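Local coordinates for structural polyprotein, VP3 (Israeli acute paralysis virus, PDB 5CDD) that probably serves as a structural capsid protein, a jelly-roll subunit that assembles with its partner chains into the pentamers of the virion shell, at residues G41-K44 with D45-S49; M54-G57 with Y58-N62; G172-Q175 with D176-T179; Y191-L195 with T196-E200; N226-N229 with F230-F234. All coordinates share one frame; numbering follows the deposited sequence.

Contact 1: G41-K44 with D45-S49; sequences GDLK and DVFPS
Val46 folds back on Leu43 at the close of a type II beta turn, with Lys44 and Asp45 at its two corners. The turn is closed by Val46 N, which donates to Leu43 O at 3.0 Å; Phe47 N adds a weak bond to the same oxygen. From CB outward, the Val46 side chain meets backbone first and ring last. CB rests 3.4 Å from Leu43 O. CG2 lies beside its own backbone N, which carries it back over the preceding residues to 3.8 Å from Asp42 O. CG1, anti to the backbone N (chi1 -177°), goes the other way and sits over the centre of one face of the Phe47 ring. At the tip of Leu43, CD2 meets that ring obliquely, 3.7 Å from Phe47 CE2. Lys44 and Asp45 run side by side in the same direction, but Lys44 NZ stays 5.4 Å from Asp45 OD1, too far for a salt bridge. The carbonyls of Asp45 and Val46 accept from Arg152 and Lys153 of a neighbouring chain, and Lys44 O from Lys30 of another. The turn thus sets its apolar groups and its charged pair apart, and offers backbone oxygens to basic side chains across the subunit interfaces.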
loop_
_atom_site.group_PDB
_atom_site.type_symbol
_atom_site.label_atom_id
_atom_site.label_comp_id
_atom_site.label_asym_id
_atom_site.label_seq_id
_atom_site.Cartn_x
_atom_site.Cartn_y
_atom_site.Cartn_z
ATOM N N GLY B 41 3.602 25.478 -21.239
ATOM C CA GLY B 41 2.192 25.495 -20.896
ATOM C C GLY B 41 1.351 25.003 -22.058
ATOM O O GLY B 41 1.876 24.385 -22.984
ATOM N N ASP B 42 0.049 25.269 -22.023
ATOM C CA ASP B 42 -0.832 24.835 -23.102
ATOM C C ASP B 42 -0.729 25.753 -24.320
ATOM O O ASP B 42 -0.044 26.776 -24.279
ATOM C CB ASP B 42 -2.284 24.780 -22.616
ATOM C CG ASP B 42 -2.734 26.075 -21.969
ATOM O OD1 ASP B 42 -2.436 27.158 -22.518
ATOM O OD2 ASP B 42 -3.398 26.013 -20.913
ATOM N N LEU B 43 -1.416 25.381 -25.398
ATOM C CA LEU B 43 -1.398 26.151 -26.638
ATOM C C LEU B 43 -2.281 27.389 -26.577
ATOM O O LEU B 43 -2.400 28.125 -27.558
ATOM C CB LEU B 43 -1.843 25.271 -27.803
ATOM C CG LEU B 43 -0.931 24.076 -28.053
ATOM C CD1 LEU B 43 -1.491 23.222 -29.177
ATOM C CD2 LEU B 43 0.464 24.579 -28.388
ATOM N N LYS B 44 -2.904 27.612 -25.425
ATOM C CA LYS B 44 -3.767 28.772 -25.240
ATOM C C LYS B 44 -2.915 30.028 -25.357
ATOM O O LYS B 44 -1.917 30.175 -24.651
ATOM C CB LYS B 44 -4.436 28.726 -23.862
ATOM C CG LYS B 44 -5.266 29.953 -23.511
ATOM C CD LYS B 44 -5.795 29.857 -22.087
ATOM C CE LYS B 44 -6.559 31.108 -21.687
ATOM N NZ LYS B 44 -7.066 31.005 -20.290
ATOM N N ASP B 45 -3.311 30.924 -26.259
ATOM C CA ASP B 45 -2.598 32.180 -26.490
ATOM C C ASP B 45 -1.391 32.037 -27.407
ATOM O O ASP B 45 -0.724 33.023 -27.725
ATOM C CB ASP B 45 -2.173 32.800 -25.159
ATOM C CG ASP B 45 -3.347 33.397 -24.404
ATOM O OD1 ASP B 45 -3.245 33.578 -23.174
ATOM O OD2 ASP B 45 -4.373 33.708 -25.047
ATOM N N VAL B 46 -1.108 30.809 -27.829
ATOM C CA VAL B 46 0.005 30.572 -28.735
ATOM C C VAL B 46 -0.559 30.566 -30.156
ATOM O O VAL B 46 0.031 31.142 -31.069
ATOM C CB VAL B 46 0.697 29.229 -28.450
ATOM C CG1 VAL B 46 1.892 29.062 -29.372
ATOM C CG2 VAL B 46 1.137 29.171 -27.002
ATOM N N PHE B 47 -1.704 29.910 -30.332
ATOM C CA PHE B 47 -2.375 29.838 -31.629
ATOM C C PHE B 47 -3.810 30.335 -31.464
ATOM O O PHE B 47 -4.470 30.031 -30.468
ATOM C CB PHE B 47 -2.381 28.400 -32.159
ATOM C CG PHE B 47 -1.010 27.799 -32.301
ATOM C CD1 PHE B 47 -0.039 28.426 -33.076
ATOM C CD2 PHE B 47 -0.686 26.609 -31.652
ATOM C CE1 PHE B 47 1.240 27.878 -33.202
ATOM C CE2 PHE B 47 0.592 26.053 -31.773
ATOM C CZ PHE B 47 1.555 26.690 -32.549
ATOM N N PRO B 48 -4.311 31.106 -32.442
ATOM C CA PRO B 48 -5.671 31.657 -32.412
ATOM C C PRO B 48 -6.808 30.636 -32.465
ATOM O O PRO B 48 -7.854 30.838 -31.849
ATOM C CB PRO B 48 -5.682 32.601 -33.613
ATOM C CG PRO B 48 -4.768 31.914 -34.574
ATOM C CD PRO B 48 -3.620 31.494 -33.687
ATOM N N SER B 49 -6.601 29.542 -33.193
ATOM C CA SER B 49 -7.628 28.512 -33.325
ATOM C C SER B 49 -8.181 28.057 -31.981
ATOM O O SER B 49 -7.434 27.879 -31.017
ATOM C CB SER B 49 -7.076 27.303 -34.082
ATOM O OG SER B 49 -8.085 26.325 -34.280
#

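Contact 2: M54-G57 with Y58-N62; sequences MAIG and YVCGN
Ala55 meets Tyr58 and Val59, and Ile56 meets Cys60, in the first turn of the short alpha-helix 56-60, with Ala55 at the N-cap position. Backbone bonds make the turn. Val59 N donates to Ala55 O at 3.0 Å, and Cys60 N reaches Ile56 O over the same distance; both are close to straight, at 166° at the hydrogen. Tyr58 N also leans on Ala55 O, but weakly, its angle being only 122°. Ala55 has no polar side chain, and it takes part in the helix through its carbonyl.

Val59 CG2, turned beside its own backbone N, lies as a methyl beside the carbonyl oxygen that its amide binds, 3.3 Å from Ala55 O.

There are two apolar contacts. Ala55 CB lies 4.1 Å from Tyr58 CB, while the Tyr58 ring, with CG anti to the backbone N (chi1 -179°), leads away from the turn; Tyr58 packs on Met193 of a neighbouring chain. Val59 and Cys60 also bear on Val126 of helix 122-127, and Ile56 and Cys60 share Val267 of strand 267-270, which seats the inner side of the helix on the body of the subunit. Along that side Ile56 CG2 touches Cys60 SG at 3.9 Å.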
loop_
_atom_site.group_PDB
_atom_site.type_symbol
_atom_site.label_atom_id
_atom_site.label_comp_id
_atom_site.label_asym_id
_atom_site.label_seq_id
_atom_site.Cartn_x
_atom_site.Cartn_y
_atom_site.Cartn_z
ATOM N N MET B 54 -4.623 19.793 -35.163
ATOM C CA MET B 54 -3.909 18.601 -35.598
ATOM C C MET B 54 -4.743 17.329 -35.535
ATOM O O MET B 54 -4.236 16.234 -35.773
ATOM C CB MET B 54 -2.621 18.427 -34.793
ATOM C CG MET B 54 -1.600 19.511 -35.077
ATOM S SD MET B 54 0.092 19.002 -34.753
ATOM C CE MET B 54 0.443 18.055 -36.229
ATOM N N ALA B 55 -6.024 17.473 -35.219
ATOM C CA ALA B 55 -6.914 16.324 -35.157
ATOM C C ALA B 55 -7.134 15.839 -36.588
ATOM O O ALA B 55 -7.405 16.640 -37.483
ATOM C CB ALA B 55 -8.236 16.724 -34.527
ATOM N N ILE B 56 -7.008 14.533 -36.805
ATOM C CA ILE B 56 -7.187 13.959 -38.136
ATOM C C ILE B 56 -8.485 14.413 -38.804
ATOM O O ILE B 56 -8.503 14.712 -39.998
ATOM C CB ILE B 56 -7.172 12.414 -38.085
ATOM C CG1 ILE B 56 -5.789 11.922 -37.664
ATOM C CG2 ILE B 56 -7.520 11.840 -39.447
ATOM C CD1 ILE B 56 -5.663 10.411 -37.638
ATOM N N GLY B 57 -9.565 14.465 -38.032
ATOM C CA GLY B 57 -10.844 14.877 -38.581
ATOM C C GLY B 57 -10.863 16.326 -39.022
ATOM O O GLY B 57 -11.512 16.676 -40.008
ATOM N N TYR B 58 -10.148 17.172 -38.290
ATOM C CA TYR B 58 -10.086 18.591 -38.606
ATOM C C TYR B 58 -9.305 18.823 -39.894
ATOM O O TYR B 58 -9.730 19.597 -40.754
ATOM C CB TYR B 58 -9.419 19.357 -37.462
ATOM C CG TYR B 58 -9.331 20.849 -37.693
ATOM C CD1 TYR B 58 -10.470 21.653 -37.641
ATOM C CD2 TYR B 58 -8.111 21.457 -37.980
ATOM C CE1 TYR B 58 -10.394 23.025 -37.869
ATOM C CE2 TYR B 58 -8.024 22.825 -38.209
ATOM C CZ TYR B 58 -9.168 23.602 -38.154
ATOM O OH TYR B 58 -9.082 24.956 -38.390
ATOM N N VAL B 59 -8.165 18.149 -40.019
ATOM C CA VAL B 59 -7.311 18.282 -41.196
ATOM C C VAL B 59 -7.978 17.740 -42.459
ATOM O O VAL B 59 -7.954 18.385 -43.509
ATOM C CB VAL B 59 -5.971 17.541 -40.999
ATOM C CG1 VAL B 59 -5.033 17.848 -42.155
ATOM C CG2 VAL B 59 -5.342 17.940 -39.675
ATOM N N CYS B 60 -8.567 16.552 -42.355
ATOM C CA CYS B 60 -9.236 15.925 -43.488
ATOM C C CYS B 60 -10.563 16.599 -43.807
ATOM O O CYS B 60 -11.141 16.369 -44.867
ATOM C CB CYS B 60 -9.477 14.444 -43.205
ATOM S SG CYS B 60 -7.972 13.479 -43.003
ATOM N N GLY B 61 -11.045 17.424 -42.882
ATOM C CA GLY B 61 -12.303 18.117 -43.088
ATOM C C GLY B 61 -12.117 19.437 -43.810
ATOM O O GLY B 61 -13.089 20.106 -44.163
ATOM N N ASN B 62 -10.861 19.812 -44.025
ATOM C CA ASN B 62 -10.533 21.051 -44.716
ATOM C C ASN B 62 -10.879 20.875 -46.194
ATOM O O ASN B 62 -10.321 20.016 -46.872
ATOM C CB ASN B 62 -9.042 21.353 -44.559
ATOM C CG ASN B 62 -8.669 22.720 -45.081
ATOM O OD1 ASN B 62 -9.084 23.113 -46.167
ATOM N ND2 ASN B 62 -7.872 23.451 -44.315
#

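Contact 3: G172-Q175 with D176-T179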
loop_
_atom_site.group_PDB
_atom_site.type_symbol
_atom_site.label_atom_id
_atom_site.label_comp_id
_atom_site.label_asym_id
_atom_site.label_seq_id
_atom_site.Cartn_x
_atom_site.Cartn_y
_atom_site.Cartn_z
ATOM N N GLY B 172 -6.881 7.555 -66.944
ATOM C CA GLY B 172 -8.004 8.463 -67.070
ATOM C C GLY B 172 -9.312 7.711 -67.196
ATOM O O GLY B 172 -9.312 6.484 -67.286
ATOM N N PRO B 173 -10.451 8.419 -67.206
ATOM C CA PRO B 173 -11.765 7.784 -67.321
ATOM C C PRO B 173 -12.121 7.389 -68.752
ATOM O O PRO B 173 -11.610 7.963 -69.715
ATOM C CB PRO B 173 -12.700 8.852 -66.773
ATOM C CG PRO B 173 -12.064 10.106 -67.277
ATOM C CD PRO B 173 -10.589 9.872 -66.998
ATOM N N ASP B 174 -13.003 6.403 -68.873
ATOM C CA ASP B 174 -13.466 5.923 -70.169
ATOM C C ASP B 174 -14.875 6.476 -70.369
ATOM O O ASP B 174 -15.863 5.761 -70.203
ATOM C CB ASP B 174 -13.508 4.396 -70.187
ATOM C CG ASP B 174 -13.655 3.836 -71.585
ATOM O OD1 ASP B 174 -14.489 4.358 -72.355
ATOM O OD2 ASP B 174 -12.940 2.869 -71.913
ATOM N N GLN B 175 -14.948 7.757 -70.717
ATOM C CA GLN B 175 -16.210 8.457 -70.925
ATOM C C GLN B 175 -17.199 7.744 -71.829
ATOM O O GLN B 175 -18.391 7.695 -71.532
ATOM C CB GLN B 175 -15.931 9.844 -71.485
ATOM C CG GLN B 175 -15.038 10.669 -70.595
ATOM C CD GLN B 175 -13.935 11.352 -71.371
ATOM O OE1 GLN B 175 -13.079 10.692 -71.962
ATOM N NE2 GLN B 175 -13.945 12.681 -71.375
ATOM N N ASP B 176 -16.709 7.194 -72.933
ATOM C CA ASP B 176 -17.576 6.494 -73.873
ATOM C C ASP B 176 -18.393 5.401 -73.197
ATOM O O ASP B 176 -19.471 5.043 -73.661
ATOM C CB ASP B 176 -16.749 5.880 -75.006
ATOM C CG ASP B 176 -15.876 6.899 -75.708
ATOM O OD1 ASP B 176 -16.420 7.898 -76.227
ATOM O OD2 ASP B 176 -14.644 6.695 -75.743
ATOM N N GLN B 177 -17.877 4.880 -72.091
ATOM C CA GLN B 177 -18.548 3.819 -71.357
ATOM C C GLN B 177 -19.530 4.343 -70.324
ATOM O O GLN B 177 -20.276 3.572 -69.729
ATOM C CB GLN B 177 -17.511 2.945 -70.656
ATOM C CG GLN B 177 -16.655 2.137 -71.604
ATOM C CD GLN B 177 -17.047 0.674 -71.630
ATOM O OE1 GLN B 177 -16.737 -0.082 -70.705
ATOM N NE2 GLN B 177 -17.739 0.266 -72.687
ATOM N N LEU B 178 -19.540 5.656 -70.119
ATOM C CA LEU B 178 -20.418 6.251 -69.124
ATOM C C LEU B 178 -21.507 7.156 -69.692
ATOM O O LEU B 178 -21.838 8.185 -69.102
ATOM C CB LEU B 178 -19.569 7.009 -68.099
ATOM C CG LEU B 178 -18.607 6.127 -67.296
ATOM C CD1 LEU B 178 -17.661 6.992 -66.497
ATOM C CD2 LEU B 178 -19.398 5.203 -66.380
ATOM N N THR B 179 -22.063 6.760 -70.834
ATOM C CA THR B 179 -23.138 7.511 -71.474
ATOM C C THR B 179 -24.500 6.919 -71.114
ATOM O O THR B 179 -24.613 5.725 -70.850
ATOM C CB THR B 179 -23.005 7.495 -72.998
ATOM O OG1 THR B 179 -23.068 6.142 -73.468
ATOM C CG2 THR B 179 -21.695 8.157 -73.421
#
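Two successive i to i+3 bonds wind the backbone into a single 3-10 turn: Gln177 N donates to Asp174 O at 2.9 Å and Leu178 N to Gln175 O at 2.7 Å. In each the donor stands well above the plane of the accepting carbonyl, 43° and 56° out of it.

Across the turn the main side-chain meeting is between Asp174 and Gln177. The Asp174 carboxylate, swung anti to its backbone N (chi1 -166°), brings OD1 to 3.2 Å from Gln177 CG, so it is the methylene of the glutamine, rather than its side-chain amide, that lies against the acid. The glutamine chain then bends at chi2, and its amide plane ends 52° from that of the carboxylate. Asp176 puts a second acid nearby, its OD2 4.1 Å from Asp174 OD1. The salt bridge from Asp176 OD2 to Lys165 probably eases this gathering of negative charge. Gln175 leads away from the turn toward the loop at Gly84, whose O accepts from its NE2. Leu178 CG comes to 4.0 Å from Asp174 O, and the leucine packs on Val90 of strand 90-92, while Tyr195 of a neighbouring chain touches the same residue.

Such a 3-10 turn, following the short, weakly bonded strand 171-173, which pairs with 164-166, is a loop element of the viral jelly roll: it turns the chain away from that pair and begins the long connection to strand 189-194.

Contact 4: Y191-L195 with T196-E200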
loop_
_atom_site.group_PDB
_atom_site.type_symbol
_atom_site.label_atom_id
_atom_site.label_comp_id
_atom_site.label_asym_id
_atom_site.label_seq_id
_atom_site.Cartn_x
_atom_site.Cartn_y
_atom_site.Cartn_z
ATOM N N TYR B 191 -28.375 12.560 -57.441
ATOM C CA TYR B 191 -28.961 13.853 -57.124
ATOM C C TYR B 191 -28.983 14.676 -58.404
ATOM O O TYR B 191 -28.020 14.669 -59.173
ATOM C CB TYR B 191 -28.134 14.594 -56.074
ATOM C CG TYR B 191 -28.693 15.960 -55.754
ATOM C CD1 TYR B 191 -29.848 16.097 -54.985
ATOM C CD2 TYR B 191 -28.103 17.115 -56.266
ATOM C CE1 TYR B 191 -30.402 17.349 -54.734
ATOM C CE2 TYR B 191 -28.651 18.374 -56.022
ATOM C CZ TYR B 191 -29.800 18.482 -55.256
ATOM O OH TYR B 191 -30.350 19.720 -55.009
ATOM N N ILE B 192 -30.083 15.380 -58.636
ATOM C CA ILE B 192 -30.207 16.207 -59.824
ATOM C C ILE B 192 -30.214 17.675 -59.429
ATOM O O ILE B 192 -31.164 18.162 -58.816
ATOM C CB ILE B 192 -31.494 15.876 -60.603
ATOM C CG1 ILE B 192 -31.428 14.432 -61.104
ATOM C CG2 ILE B 192 -31.660 16.836 -61.771
ATOM C CD1 ILE B 192 -32.648 13.991 -61.873
ATOM N N LEU B 193 -29.138 18.371 -59.772
ATOM C CA LEU B 193 -29.006 19.784 -59.458
ATOM C C LEU B 193 -29.689 20.619 -60.535
ATOM O O LEU B 193 -29.280 20.603 -61.696
ATOM C CB LEU B 193 -27.525 20.159 -59.363
ATOM C CG LEU B 193 -27.180 21.587 -58.937
ATOM C CD1 LEU B 193 -27.743 21.864 -57.554
ATOM C CD2 LEU B 193 -25.673 21.763 -58.942
ATOM N N ASP B 194 -30.735 21.340 -60.145
ATOM C CA ASP B 194 -31.479 22.186 -61.072
ATOM C C ASP B 194 -31.040 23.637 -60.892
ATOM O O ASP B 194 -31.319 24.253 -59.863
ATOM C CB ASP B 194 -32.980 22.059 -60.804
ATOM C CG ASP B 194 -33.824 22.648 -61.917
ATOM O OD1 ASP B 194 -33.654 23.846 -62.229
ATOM O OD2 ASP B 194 -34.662 21.910 -62.480
ATOM N N LEU B 195 -30.357 24.179 -61.897
ATOM C CA LEU B 195 -29.862 25.552 -61.849
ATOM C C LEU B 195 -30.930 26.602 -61.547
ATOM O O LEU B 195 -30.609 27.757 -61.261
ATOM C CB LEU B 195 -29.162 25.903 -63.166
ATOM C CG LEU B 195 -27.774 25.302 -63.412
ATOM C CD1 LEU B 195 -27.831 23.787 -63.327
ATOM C CD2 LEU B 195 -27.270 25.742 -64.777
ATOM N N THR B 196 -32.196 26.202 -61.609
ATOM C CA THR B 196 -33.305 27.116 -61.345
ATOM C C THR B 196 -33.655 27.178 -59.860
ATOM O O THR B 196 -34.262 28.145 -59.398
ATOM C CB THR B 196 -34.566 26.692 -62.133
ATOM O OG1 THR B 196 -34.290 26.751 -63.538
ATOM C CG2 THR B 196 -35.737 27.607 -61.812
ATOM N N ASN B 197 -33.267 26.150 -59.113
ATOM C CA ASN B 197 -33.561 26.099 -57.687
ATOM C C ASN B 197 -32.323 26.134 -56.796
ATOM O O ASN B 197 -32.366 26.675 -55.692
ATOM C CB ASN B 197 -34.375 24.843 -57.369
ATOM C CG ASN B 197 -35.731 24.842 -58.042
ATOM O OD1 ASN B 197 -36.585 25.679 -57.746
ATOM N ND2 ASN B 197 -35.935 23.902 -58.957
ATOM N N ASP B 198 -31.223 25.560 -57.275
ATOM C CA ASP B 198 -29.994 25.522 -56.490
ATOM C C ASP B 198 -28.760 25.909 -57.295
ATOM O O ASP B 198 -28.778 25.909 -58.524
ATOM C CB ASP B 198 -29.791 24.117 -55.916
ATOM C CG ASP B 198 -30.984 23.636 -55.111
ATOM O OD1 ASP B 198 -31.291 24.261 -54.075
ATOM O OD2 ASP B 198 -31.613 22.633 -55.518
ATOM N N THR B 199 -27.688 26.233 -56.582
ATOM C CA THR B 199 -26.424 26.606 -57.198
ATOM C C THR B 199 -25.372 25.648 -56.658
ATOM O O THR B 199 -24.310 25.469 -57.251
ATOM C CB THR B 199 -26.010 28.047 -56.809
ATOM O OG1 THR B 199 -27.011 28.972 -57.250
ATOM C CG2 THR B 199 -24.672 28.414 -57.434
ATOM N N GLU B 200 -25.694 25.023 -55.529
ATOM C CA GLU B 200 -24.780 24.109 -54.862
ATOM C C GLU B 200 -25.466 22.855 -54.337
ATOM O O GLU B 200 -26.691 22.750 -54.328
ATOM C CB GLU B 200 -24.132 24.838 -53.690
ATOM C CG GLU B 200 -22.625 24.859 -53.688
ATOM C CD GLU B 200 -22.087 25.900 -52.721
ATOM O OE1 GLU B 200 -22.544 25.928 -51.557
ATOM O OE2 GLU B 200 -21.205 26.684 -53.123
#
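Asp194 O is gripped by two backbone amides, those of Asn197 at 2.8 Å and Asp198 at 2.9 Å. The Asp198 N-H points almost straight at it, with an angle of 176° at the hydrogen, whereas Asn197 N comes from above the carbonyl plane. The side chain of the same residue takes a third amide: Thr196 N donates to Asp194 OD1 at 2.8 Å, using the anti lone pair, the one directed away from OD2. CG lies anti to the backbone N (chi1 -167°), which runs the carboxylate alongside the Thr196 side chain. Three N-H groups of the loop are thus satisfied by one aspartate.

Beyond the turn, Asp198 folds back over the strand. Its CB rests 3.5 Å from Leu193 CD1, and that methyl also meets Glu200 O while lying at the edge of the Tyr191 ring, in its plane. Tyr191 OH bonds to Asn10 ND2 of a neighbouring chain, as does Glu200 O, so the returning loop and the strand are joined by one side chain of that subunit. The Glu200 carboxylate turns the other way and forms salt bridges with Arg140 of its own chain and with Arg90 of a further chain. A CA-H...O contact from Leu195 CA to Asp198 O, 3.5 Å, spans the same turn.

An Asx turn that starts at Asp194, together with i to i+3 and i to i+4 bonds to its backbone carbonyl, makes an Asx motif. Here it ends strand 189-194, the edge strand, within this chain, of a four-stranded jelly-roll sheet, and redirects the chain toward strand 202-205.

Contact 5: N226-N229 with F230-F234; sequences NNWN and FHESF
The one-turn helix 228-231 brings Trp228 against Glu232 and Asn229 against Ser233, each pair one helical turn apart. Glu232, the first residue to leave helical geometry, donates its N to Trp228 O at 3.1 Å. Its side chain then doubles back, bent at chi2 (-67°), and comes over the indole: CG sits above the six-membered ring in a CH-pi contact, 3.6 Å from the centroid. The carboxylate continues parallel to the indole, its plane only 4° away, and projects past the rim of the ring, with CD 3.6 Å from Trp228 CZ2. A long, weak ion pair links Glu232 OE1 to Lys215, and Lys162 of a neighbouring chain packs on Trp228.

At the start of the helix Asn227 holds the N-cap position, although its side chain makes no capping bond. Its amide stands at 79° to the His231 imidazole, with ND2 at the edge of the ring and in its plane. Asn227 and Phe230 both rest on Ile171, joining the helix to strand 171-173. At the other end the hydroxyl of Ser233, which also bonds to Gly218 N, donates back to a carbonyl of the last turn: Ser233 OG lies 2.6 Å from Asn229 O.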
loop_
_atom_site.group_PDB
_atom_site.type_symbol
_atom_site.label_atom_id
_atom_site.label_comp_id
_atom_site.label_asym_id
_atom_site.label_seq_id
_atom_site.Cartn_x
_atom_site.Cartn_y
_atom_site.Cartn_z
ATOM N N ASN B 226 0.909 -0.795 -64.384
ATOM C CA ASN B 226 0.601 -0.774 -62.963
ATOM C C ASN B 226 -0.625 0.083 -62.678
ATOM O O ASN B 226 -0.519 1.291 -62.502
ATOM C CB ASN B 226 1.816 -0.255 -62.188
ATOM C CG ASN B 226 1.613 -0.284 -60.685
ATOM O OD1 ASN B 226 1.159 -1.283 -60.125
ATOM N ND2 ASN B 226 1.973 0.808 -60.021
ATOM N N ASN B 227 -1.787 -0.558 -62.621
ATOM C CA ASN B 227 -3.039 0.140 -62.370
ATOM C C ASN B 227 -3.914 -0.629 -61.386
ATOM O O ASN B 227 -5.094 -0.326 -61.235
ATOM C CB ASN B 227 -3.791 0.341 -63.693
ATOM C CG ASN B 227 -4.314 -0.960 -64.271
ATOM O OD1 ASN B 227 -3.588 -1.945 -64.359
ATOM N ND2 ASN B 227 -5.581 -0.967 -64.668
ATOM N N TRP B 228 -3.334 -1.615 -60.708
ATOM C CA TRP B 228 -4.107 -2.409 -59.759
ATOM C C TRP B 228 -4.323 -1.761 -58.404
ATOM O O TRP B 228 -5.398 -1.883 -57.817
ATOM C CB TRP B 228 -3.471 -3.780 -59.535
ATOM C CG TRP B 228 -4.395 -4.705 -58.805
ATOM C CD1 TRP B 228 -5.561 -5.235 -59.280
ATOM C CD2 TRP B 228 -4.238 -5.215 -57.467
ATOM N NE1 TRP B 228 -6.134 -6.045 -58.328
ATOM C CE2 TRP B 228 -5.347 -6.050 -57.213
ATOM C CE3 TRP B 228 -3.266 -5.047 -56.471
ATOM C CZ2 TRP B 228 -5.512 -6.716 -55.991
ATOM C CZ3 TRP B 228 -3.434 -5.712 -55.256
ATOM C CH2 TRP B 228 -4.548 -6.538 -55.031
ATOM N N ASN B 229 -3.296 -1.096 -57.890
ATOM C CA ASN B 229 -3.417 -0.442 -56.595
ATOM C C ASN B 229 -4.402 0.700 -56.704
ATOM O O ASN B 229 -5.054 1.069 -55.729
ATOM C CB ASN B 229 -2.067 0.096 -56.121
ATOM C CG ASN B 229 -1.096 -1.005 -55.760
ATOM O OD1 ASN B 229 -1.394 -1.869 -54.930
ATOM N ND2 ASN B 229 0.076 -0.982 -56.382
ATOM N N PHE B 230 -4.508 1.252 -57.907
ATOM C CA PHE B 230 -5.417 2.352 -58.171
ATOM C C PHE B 230 -6.850 1.912 -57.905
ATOM O O PHE B 230 -7.594 2.585 -57.194
ATOM C CB PHE B 230 -5.280 2.803 -59.624
ATOM C CG PHE B 230 -6.228 3.897 -60.004
ATOM C CD1 PHE B 230 -6.018 5.199 -59.566
ATOM C CD2 PHE B 230 -7.354 3.620 -60.769
ATOM C CE1 PHE B 230 -6.919 6.211 -59.883
ATOM C CE2 PHE B 230 -8.261 4.622 -61.092
ATOM C CZ PHE B 230 -8.044 5.920 -60.648
ATOM N N HIS B 231 -7.227 0.775 -58.476
ATOM C CA HIS B 231 -8.574 0.243 -58.312
ATOM C C HIS B 231 -8.841 -0.224 -56.889
ATOM O O HIS B 231 -9.982 -0.212 -56.429
ATOM C CB HIS B 231 -8.801 -0.913 -59.289
ATOM C CG HIS B 231 -8.801 -0.494 -60.726
ATOM N ND1 HIS B 231 -9.716 0.400 -61.240
ATOM C CD2 HIS B 231 -7.989 -0.834 -61.755
ATOM C CE1 HIS B 231 -9.468 0.593 -62.522
ATOM N NE2 HIS B 231 -8.425 -0.144 -62.860
ATOM N N GLU B 232 -7.783 -0.628 -56.195
ATOM C CA GLU B 232 -7.898 -1.102 -54.821
ATOM C C GLU B 232 -7.950 0.045 -53.816
ATOM O O GLU B 232 -7.932 -0.183 -52.607
ATOM C CB GLU B 232 -6.710 -2.011 -54.485
ATOM C CG GLU B 232 -6.691 -3.322 -55.249
ATOM C CD GLU B 232 -7.833 -4.235 -54.849
ATOM O OE1 GLU B 232 -7.860 -4.675 -53.677
ATOM O OE2 GLU B 232 -8.705 -4.507 -55.703
ATOM N N SER B 233 -8.032 1.275 -54.314
ATOM C CA SER B 233 -8.055 2.441 -53.440
ATOM C C SER B 233 -9.314 3.304 -53.499
ATOM O O SER B 233 -9.335 4.368 -52.884
ATOM C CB SER B 233 -6.856 3.342 -53.751
ATOM O OG SER B 233 -5.639 2.622 -53.740
ATOM N N PHE B 234 -10.364 2.874 -54.199
ATOM C CA PHE B 234 -11.533 3.743 -54.296
ATOM C C PHE B 234 -12.953 3.263 -54.002
ATOM O O PHE B 234 -13.735 4.020 -53.436
ATOM C CB PHE B 234 -11.488 4.453 -55.648
ATOM C CG PHE B 234 -10.338 5.407 -55.770
ATOM C CD1 PHE B 234 -10.324 6.592 -55.041
ATOM C CD2 PHE B 234 -9.237 5.096 -56.558
ATOM C CE1 PHE B 234 -9.230 7.451 -55.092
ATOM C CE2 PHE B 234 -8.135 5.949 -56.615
ATOM C CZ PHE B 234 -8.132 7.127 -55.880
#

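How the contacts relate
All five contacts are local and follow one another in series; none nests in or crosses another. The chain runs first through the extended N-terminal arm, where contact 1 turns it among neighbouring subunits. Contact 2 comes next, its nearest atoms about 4 Å away, and forms the short helix that brings the arm to the body of the jelly roll. Contact 3 lies across the chain's centre from both and leaves strand 171-173; contact 4 ends the following strand, 189-194, about 24 Å away between centres. Contact 5, before strand 236-247, returns to within about 7 Å of contact 3 at the nearest atoms, its helix packing against strand 171-173.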